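Local structure of putative branched-chain amino acid ABC transporter (Rhodospirillum rubrum ATCC 11170, 3HUT) at residues G39-G43 against R44-I48; I145-T148 against T149-L153; L338-E342 against G343-V347. The protein probably binds branched-chain amino acids, or related ligands, outside the cytoplasmic membrane and delivers them to an ABC transporter for uptake. All coordinates share one frame; numbering follows the deposited sequence.

Contact 1 of 3, residues G39-G43 against R44-I48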
loop_
_atom_site.group_PDB
_atom_site.type_symbol
_atom_site.label_atom_id
_atom_site.label_comp_id
_atom_site.label_asym_id
_atom_site.label_seq_id
_atom_site.Cartn_x
_atom_site.Cartn_y
_atom_site.Cartn_z
ATOM N N GLY A 39 -10.003 8.748 24.945
ATOM C CA GLY A 39 -9.417 8.543 26.257
ATOM C C GLY A 39 -7.916 8.323 26.256
ATOM O O GLY A 39 -7.336 8.005 27.297
ATOM N N GLY A 40 -7.286 8.495 25.098
ATOM C CA GLY A 40 -5.850 8.306 25.001
ATOM C C GLY A 40 -5.417 6.938 25.499
ATOM O O GLY A 40 -6.070 5.930 25.226
ATOM N N VAL A 41 -4.304 6.906 26.223
ATOM C CA VAL A 41 -3.774 5.667 26.776
ATOM C C VAL A 41 -4.100 5.657 28.261
ATOM O O VAL A 41 -3.362 6.219 29.075
ATOM C CB VAL A 41 -2.246 5.580 26.598
ATOM C CG1 VAL A 41 -1.729 4.260 27.149
ATOM C CG2 VAL A 41 -1.887 5.717 25.128
ATOM N N GLY A 42 -5.216 5.027 28.607
ATOM C CA GLY A 42 -5.627 4.975 29.997
ATOM C C GLY A 42 -5.778 6.370 30.573
ATOM O O GLY A 42 -5.466 6.608 31.738
ATOM N N GLY A 43 -6.251 7.301 29.750
ATOM C CA GLY A 43 -6.432 8.666 30.215
ATOM C C GLY A 43 -5.268 9.588 29.900
ATOM O O GLY A 43 -5.390 10.805 30.021
ATOM N N ARG A 44 -4.137 9.017 29.497
ATOM C CA ARG A 44 -2.963 9.816 29.166
ATOM C C ARG A 44 -2.951 10.102 27.666
ATOM O O ARG A 44 -2.888 9.182 26.853
ATOM C CB ARG A 44 -1.688 9.067 29.559
ATOM C CG ARG A 44 -0.432 9.924 29.501
ATOM C CD ARG A 44 0.804 9.135 29.914
ATOM N NE ARG A 44 1.994 9.979 29.909
ATOM C CZ ARG A 44 3.200 9.588 30.303
ATOM N NH1 ARG A 44 3.392 8.349 30.741
ATOM N NH2 ARG A 44 4.213 10.442 30.271
ATOM N N PRO A 45 -3.015 11.386 27.282
ATOM C CA PRO A 45 -3.012 11.765 25.865
ATOM C C PRO A 45 -1.696 11.484 25.152
ATOM O O PRO A 45 -0.654 11.274 25.782
ATOM C CB PRO A 45 -3.334 13.255 25.909
ATOM C CG PRO A 45 -2.690 13.685 27.190
ATOM C CD PRO A 45 -3.089 12.581 28.140
ATOM N N VAL A 46 -1.759 11.471 23.827
ATOM C CA VAL A 46 -0.583 11.237 23.008
ATOM C C VAL A 46 -0.441 12.425 22.073
ATOM O O VAL A 46 -1.433 12.930 21.551
ATOM C CB VAL A 46 -0.722 9.964 22.139
ATOM C CG1 VAL A 46 0.554 9.751 21.335
ATOM C CG2 VAL A 46 -1.007 8.753 23.013
ATOM N N ASP A 47 0.788 12.879 21.874
ATOM C CA ASP A 47 1.018 13.994 20.967
ATOM C C ASP A 47 2.084 13.579 19.973
ATOM O O ASP A 47 2.914 12.721 20.266
ATOM C CB ASP A 47 1.462 15.239 21.732
ATOM C CG ASP A 47 1.433 16.490 20.870
ATOM O OD1 ASP A 47 0.483 16.635 20.066
ATOM O OD2 ASP A 47 2.351 17.328 21.002
ATOM N N ILE A 48 2.047 14.176 18.788
ATOM C CA ILE A 48 3.017 13.856 17.757
ATOM C C ILE A 48 3.941 15.036 17.464
ATOM O O ILE A 48 3.498 16.174 17.286
ATOM C CB ILE A 48 2.318 13.427 16.442
ATOM C CG1 ILE A 48 1.617 12.079 16.643
ATOM C CG2 ILE A 48 3.331 13.348 15.312
ATOM C CD1 ILE A 48 0.805 11.620 15.446
#
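Arg44 N stands above one face of the Val41 carbonyl, 68° out of its plane, and still donates to Val41 O at 2.9 Å. The return bond is better aligned: Val41 N reaches Arg44 O at 2.8 Å, tilted 34° from that carbonyl's plane. Gly43 O, in the peptide before Arg44, meets Pro45 CD, one corner of the proline ring, at 3.5 Å. The paired bonds close a type I' turn from Val41 to Arg44, with Gly42 and Gly43 at its corners, both at positive phi. Gly43 N also donates to Gly39 O (2.8 Å), and Gly40 lies so close that a CB there would fall 2.5 Å from Arg44 O.

Among the side chains, Val41 and Val46 meet obliquely through CG2 and CG2 at 3.8 Å. Each valine has CG1 anti to its backbone N (chi1 -178° in Val41), which leaves CG2 as the branch in contact. Phe35 touches both valines. Arg44 runs out fully extended, and its NE donates to Leu3 O.

Just past helix 18-37, Gly39 completes a Schellman motif, and from Val46 the chain runs as the outer strand 46-52 beside strand 5-11. The glycine-rich link is thus the return loop of a beta-alpha-beta crossover, the building unit of the parallel sheets of periplasmic binding proteins.

Contact 2 of 3, residues I145-T148 against T149-L153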
loop_
_atom_site.group_PDB
_atom_site.type_symbol
_atom_site.label_atom_id
_atom_site.label_comp_id
_atom_site.label_asym_id
_atom_site.label_seq_id
_atom_site.Cartn_x
_atom_site.Cartn_y
_atom_site.Cartn_z
ATOM N N ILE A 145 0.963 -9.937 -18.918
ATOM C CA ILE A 145 1.573 -8.793 -19.577
ATOM C C ILE A 145 2.008 -7.866 -18.455
ATOM O O ILE A 145 1.181 -7.429 -17.655
ATOM C CB ILE A 145 0.569 -8.054 -20.479
ATOM C CG1 ILE A 145 -0.067 -9.033 -21.463
ATOM C CG2 ILE A 145 1.282 -6.941 -21.239
ATOM C CD1 ILE A 145 -1.064 -8.383 -22.391
ATOM N N GLY A 146 3.302 -7.575 -18.384
ATOM C CA GLY A 146 3.788 -6.716 -17.323
ATOM C C GLY A 146 4.835 -5.694 -17.727
ATOM O O GLY A 146 5.665 -5.941 -18.603
ATOM N N VAL A 147 4.791 -4.538 -17.070
ATOM C CA VAL A 147 5.731 -3.458 -17.332
ATOM C C VAL A 147 7.069 -3.801 -16.673
ATOM O O VAL A 147 7.113 -4.511 -15.664
ATOM C CB VAL A 147 5.188 -2.108 -16.782
ATOM C CG1 VAL A 147 5.061 -2.168 -15.269
ATOM C CG2 VAL A 147 6.098 -0.963 -17.200
ATOM N N THR A 148 8.158 -3.301 -17.246
ATOM C CA THR A 148 9.490 -3.586 -16.729
ATOM C C THR A 148 9.970 -2.727 -15.563
ATOM O O THR A 148 11.172 -2.554 -15.373
ATOM C CB THR A 148 10.537 -3.513 -17.859
ATOM O OG1 THR A 148 10.372 -2.292 -18.587
ATOM C CG2 THR A 148 10.372 -4.688 -18.811
ATOM N N THR A 149 9.041 -2.190 -14.780
ATOM C CA THR A 149 9.418 -1.392 -13.618
ATOM C C THR A 149 9.733 -2.405 -12.522
ATOM O O THR A 149 9.428 -3.585 -12.677
ATOM C CB THR A 149 8.265 -0.494 -13.155
ATOM O OG1 THR A 149 7.128 -1.306 -12.837
ATOM C CG2 THR A 149 7.881 0.482 -14.254
ATOM N N ASP A 150 10.333 -1.963 -11.418
ATOM C CA ASP A 150 10.663 -2.897 -10.348
ATOM C C ASP A 150 9.422 -3.576 -9.771
ATOM O O ASP A 150 9.414 -4.791 -9.568
ATOM C CB ASP A 150 11.470 -2.202 -9.239
ATOM C CG ASP A 150 10.780 -0.966 -8.679
ATOM O OD1 ASP A 150 9.673 -0.614 -9.146
ATOM O OD2 ASP A 150 11.357 -0.339 -7.759
ATOM N N TRP A 151 8.368 -2.803 -9.529
ATOM C CA TRP A 151 7.142 -3.376 -8.984
ATOM C C TRP A 151 6.447 -4.268 -10.012
ATOM O O TRP A 151 5.811 -5.260 -9.656
ATOM C CB TRP A 151 6.179 -2.276 -8.508
ATOM C CG TRP A 151 5.709 -1.339 -9.587
ATOM C CD1 TRP A 151 6.318 -0.186 -10.003
ATOM C CD2 TRP A 151 4.542 -1.493 -10.405
ATOM N NE1 TRP A 151 5.602 0.384 -11.028
ATOM C CE2 TRP A 151 4.507 -0.397 -11.296
ATOM C CE3 TRP A 151 3.521 -2.454 -10.473
ATOM C CZ2 TRP A 151 3.490 -0.231 -12.245
ATOM C CZ3 TRP A 151 2.507 -2.290 -11.421
ATOM C CH2 TRP A 151 2.504 -1.183 -12.293
ATOM N N GLY A 152 6.572 -3.911 -11.287
ATOM C CA GLY A 152 5.955 -4.705 -12.333
ATOM C C GLY A 152 6.592 -6.081 -12.444
ATOM O O GLY A 152 5.898 -7.092 -12.524
ATOM N N LEU A 153 7.920 -6.124 -12.436
ATOM C CA LEU A 153 8.633 -7.392 -12.543
ATOM C C LEU A 153 8.478 -8.266 -11.302
ATOM O O LEU A 153 8.261 -9.470 -11.412
ATOM C CB LEU A 153 10.120 -7.142 -12.814
ATOM C CG LEU A 153 10.467 -6.532 -14.176
ATOM C CD1 LEU A 153 11.961 -6.212 -14.235
ATOM C CD2 LEU A 153 10.088 -7.498 -15.285
HETATM O O HOH W 1 6.520 -7.299 -15.349
#
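Val147 and Thr149 face each other where strand 141-147 gives way to helix 150-165, the first bend of a beta-alpha-beta unit that strand 169-176 completes. Thr149 is the N-cap residue. Its chi1 of 58° sets OG1 between the backbone N and the carbonyl carbon, and from there it accepts the N-H of Gly152 at 3.1 Å, a moderately bent capping bond. The helix backbone takes over one residue later, when Leu153 N donates to Thr149 O.

Val147 has its CG1 turned to the helix. This methyl touches Thr149 OG1 at 3.3 Å, while CG2 lies against Thr149 CG2. CG1 also lies over the six-membered ring of Trp151, offset toward the rim, in a CH-pi contact 4.3 Å from the ring centroid; the two side chains cross at about a right angle. Trp151 can make this contact because its own chi1 is 62°, a setting that the preceding turn would normally obstruct deeper in a helix but that is tolerated in the first turn. Thr149 OG1 shares the same face of the indole. It stands above the plane near NE1, an approach unsuited to hydrogen bonding with that N-H. Pro123 and Ala228 also touch the indole.

Beside the cap, the close approach of strand and helix depends on a glycine. A CB on Gly152 would come within 2.3 Å of Val147 O, whereas the bare CA approaches that oxygen at 3.5 Å in a CA-H...O contact. Leu153, farther round the turn, brings CD1 to Thr148 O. Val147 O also accepts a hydrogen from a water at 2.9 Å, and the same water donates a second, weaker bond to Gly152 O.

Contact 3 of 3, residues L338-E342 against G343-V347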
loop_
_atom_site.group_PDB
_atom_site.type_symbol
_atom_site.label_atom_id
_atom_site.label_comp_id
_atom_site.label_asym_id
_atom_site.label_seq_id
_atom_site.Cartn_x
_atom_site.Cartn_y
_atom_site.Cartn_z
ATOM N N LEU A 338 -12.486 -5.951 -6.773
ATOM C CA LEU A 338 -13.370 -5.037 -7.477
ATOM C C LEU A 338 -13.519 -5.404 -8.949
ATOM O O LEU A 338 -12.732 -6.174 -9.493
ATOM C CB LEU A 338 -12.807 -3.615 -7.397
ATOM C CG LEU A 338 -12.410 -3.068 -6.023
ATOM C CD1 LEU A 338 -11.602 -1.789 -6.202
ATOM C CD2 LEU A 338 -13.657 -2.803 -5.192
ATOM N N VAL A 339 -14.543 -4.844 -9.582
ATOM C CA VAL A 339 -14.772 -5.052 -11.003
ATOM C C VAL A 339 -15.283 -3.724 -11.535
ATOM O O VAL A 339 -16.003 -3.002 -10.840
ATOM C CB VAL A 339 -15.826 -6.162 -11.291
ATOM C CG1 VAL A 339 -17.198 -5.740 -10.803
ATOM C CG2 VAL A 339 -15.868 -6.460 -12.791
ATOM N N VAL A 340 -14.876 -3.386 -12.750
ATOM C CA VAL A 340 -15.319 -2.150 -13.373
ATOM C C VAL A 340 -16.653 -2.455 -14.027
ATOM O O VAL A 340 -16.728 -3.305 -14.908
ATOM C CB VAL A 340 -14.341 -1.682 -14.470
ATOM C CG1 VAL A 340 -14.887 -0.423 -15.146
ATOM C CG2 VAL A 340 -12.963 -1.423 -13.868
ATOM N N ARG A 341 -17.709 -1.789 -13.584
ATOM C CA ARG A 341 -19.017 -2.016 -14.176
ATOM C C ARG A 341 -19.774 -0.703 -14.236
ATOM O O ARG A 341 -19.876 0.019 -13.247
ATOM C CB ARG A 341 -19.812 -3.052 -13.372
ATOM C CG ARG A 341 -20.994 -3.630 -14.139
ATOM C CD ARG A 341 -20.527 -4.350 -15.411
ATOM N NE ARG A 341 -19.798 -5.585 -15.129
ATOM C CZ ARG A 341 -19.138 -6.292 -16.046
ATOM N NH1 ARG A 341 -19.103 -5.885 -17.310
ATOM N NH2 ARG A 341 -18.520 -7.418 -15.703
ATOM N N GLU A 342 -20.292 -0.395 -15.417
ATOM C CA GLU A 342 -21.036 0.834 -15.631
ATOM C C GLU A 342 -20.288 2.097 -15.220
ATOM O O GLU A 342 -20.833 2.951 -14.529
ATOM C CB GLU A 342 -22.386 0.765 -14.913
ATOM C CG GLU A 342 -23.319 -0.274 -15.505
ATOM C CD GLU A 342 -24.654 -0.339 -14.791
ATOM O OE1 GLU A 342 -25.298 0.722 -14.640
ATOM O OE2 GLU A 342 -25.063 -1.453 -14.386
ATOM N N GLY A 343 -19.027 2.195 -15.631
ATOM C CA GLY A 343 -18.246 3.391 -15.362
ATOM C C GLY A 343 -17.659 3.646 -13.988
ATOM O O GLY A 343 -17.264 4.773 -13.700
ATOM N N ASP A 344 -17.603 2.632 -13.132
ATOM C CA ASP A 344 -17.007 2.826 -11.815
ATOM C C ASP A 344 -16.589 1.489 -11.236
ATOM O O ASP A 344 -17.042 0.434 -11.688
ATOM C CB ASP A 344 -17.987 3.515 -10.861
ATOM C CG ASP A 344 -17.283 4.281 -9.744
ATOM O OD1 ASP A 344 -16.065 4.077 -9.525
ATOM O OD2 ASP A 344 -17.954 5.092 -9.078
ATOM N N PHE A 345 -15.708 1.536 -10.244
ATOM C CA PHE A 345 -15.234 0.326 -9.588
ATOM C C PHE A 345 -16.312 -0.153 -8.618
ATOM O O PHE A 345 -16.844 0.631 -7.830
ATOM C CB PHE A 345 -13.935 0.620 -8.838
ATOM C CG PHE A 345 -12.817 1.081 -9.728
ATOM C CD1 PHE A 345 -12.085 0.165 -10.480
ATOM C CD2 PHE A 345 -12.506 2.432 -9.828
ATOM C CE1 PHE A 345 -11.062 0.587 -11.319
ATOM C CE2 PHE A 345 -11.483 2.867 -10.666
ATOM C CZ PHE A 345 -10.758 1.940 -11.412
ATOM N N ARG A 346 -16.628 -1.441 -8.682
ATOM C CA ARG A 346 -17.653 -2.024 -7.826
ATOM C C ARG A 346 -17.075 -3.080 -6.894
ATOM O O ARG A 346 -16.252 -3.894 -7.302
ATOM C CB ARG A 346 -18.752 -2.663 -8.686
ATOM C CG ARG A 346 -19.478 -1.690 -9.616
ATOM C CD ARG A 346 -20.156 -0.583 -8.813
ATOM N NE ARG A 346 -21.048 0.257 -9.613
ATOM C CZ ARG A 346 -20.654 1.019 -10.625
ATOM N NH1 ARG A 346 -19.378 1.047 -10.966
ATOM N NH2 ARG A 346 -21.532 1.761 -11.290
ATOM N N VAL A 347 -17.492 -3.059 -5.637
ATOM C CA VAL A 347 -17.020 -4.059 -4.692
ATOM C C VAL A 347 -17.750 -5.358 -5.034
ATOM O O VAL A 347 -18.981 -5.415 -5.002
ATOM C CB VAL A 347 -17.328 -3.650 -3.237
ATOM C CG1 VAL A 347 -16.837 -4.728 -2.278
ATOM C CG2 VAL A 347 -16.647 -2.324 -2.920
#
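Strands 338-341 and 344-347 run antiparallel with a marked twist, their axes 138° apart, and Val339 and Arg346 exchange both backbone bonds: Val339 N to Arg346 O at 3.0 Å and Arg346 N to Val339 O at 2.7 Å. On the face of Leu338, Val340, Phe345 and Val347, Leu338 CD2 touches Val347 CG2 at 3.8 Å. Val340 and Phe345 lie side by side, CG2 reaching CE1 at 3.8 Å, and the Phe345 ring meets Tyr230 edge-to-face. This is a tight beta hairpin near the end of the modelled chain, its turn residues Glu342 and Gly343 both at positive phi and their N-H groups held by the two carboxylate oxygens of Glu243.

On the other face Arg346 bends at chi2 (-60°) and folds back toward the turn. Its CB packs on Val339 CG1 and its CG on Arg341 CB, each at 4.0 Å. As modelled, Arg341 O lies over one face of the guanidinium and Glu342 O near its edge, but NH1 is too close to Asp344, so the placing of the whole group is doubtful. With an alanine here, Val339 CG1 and Arg341 CB would probably lose the arginine's aliphatic cover, and Glu342 its nearby, non-contacting opposite charge.

Contacts 1, 2 and 3 follow one another along the chain and sample both sheets of a two-lobed binding protein. Contact 1 leads into strand 46-52, an outermost strand of the five-stranded parallel sheet. Contacts 2 and 3 both belong to the mixed sheet, the former through strand 141-147, the latter through strands 331-341 and 344-347; their centres lie 24 Å apart and their nearest atoms about 14 Å. Contact 1 is remote from both, with centres 44 Å from contact 2, across the chain's centre, and 41 Å from contact 3. The principle illustrated is that each turn is built from neighbouring residues within one lobe and bridges nothing, in keeping with lobes that, as in relatives, close around a ligand as separate bodies.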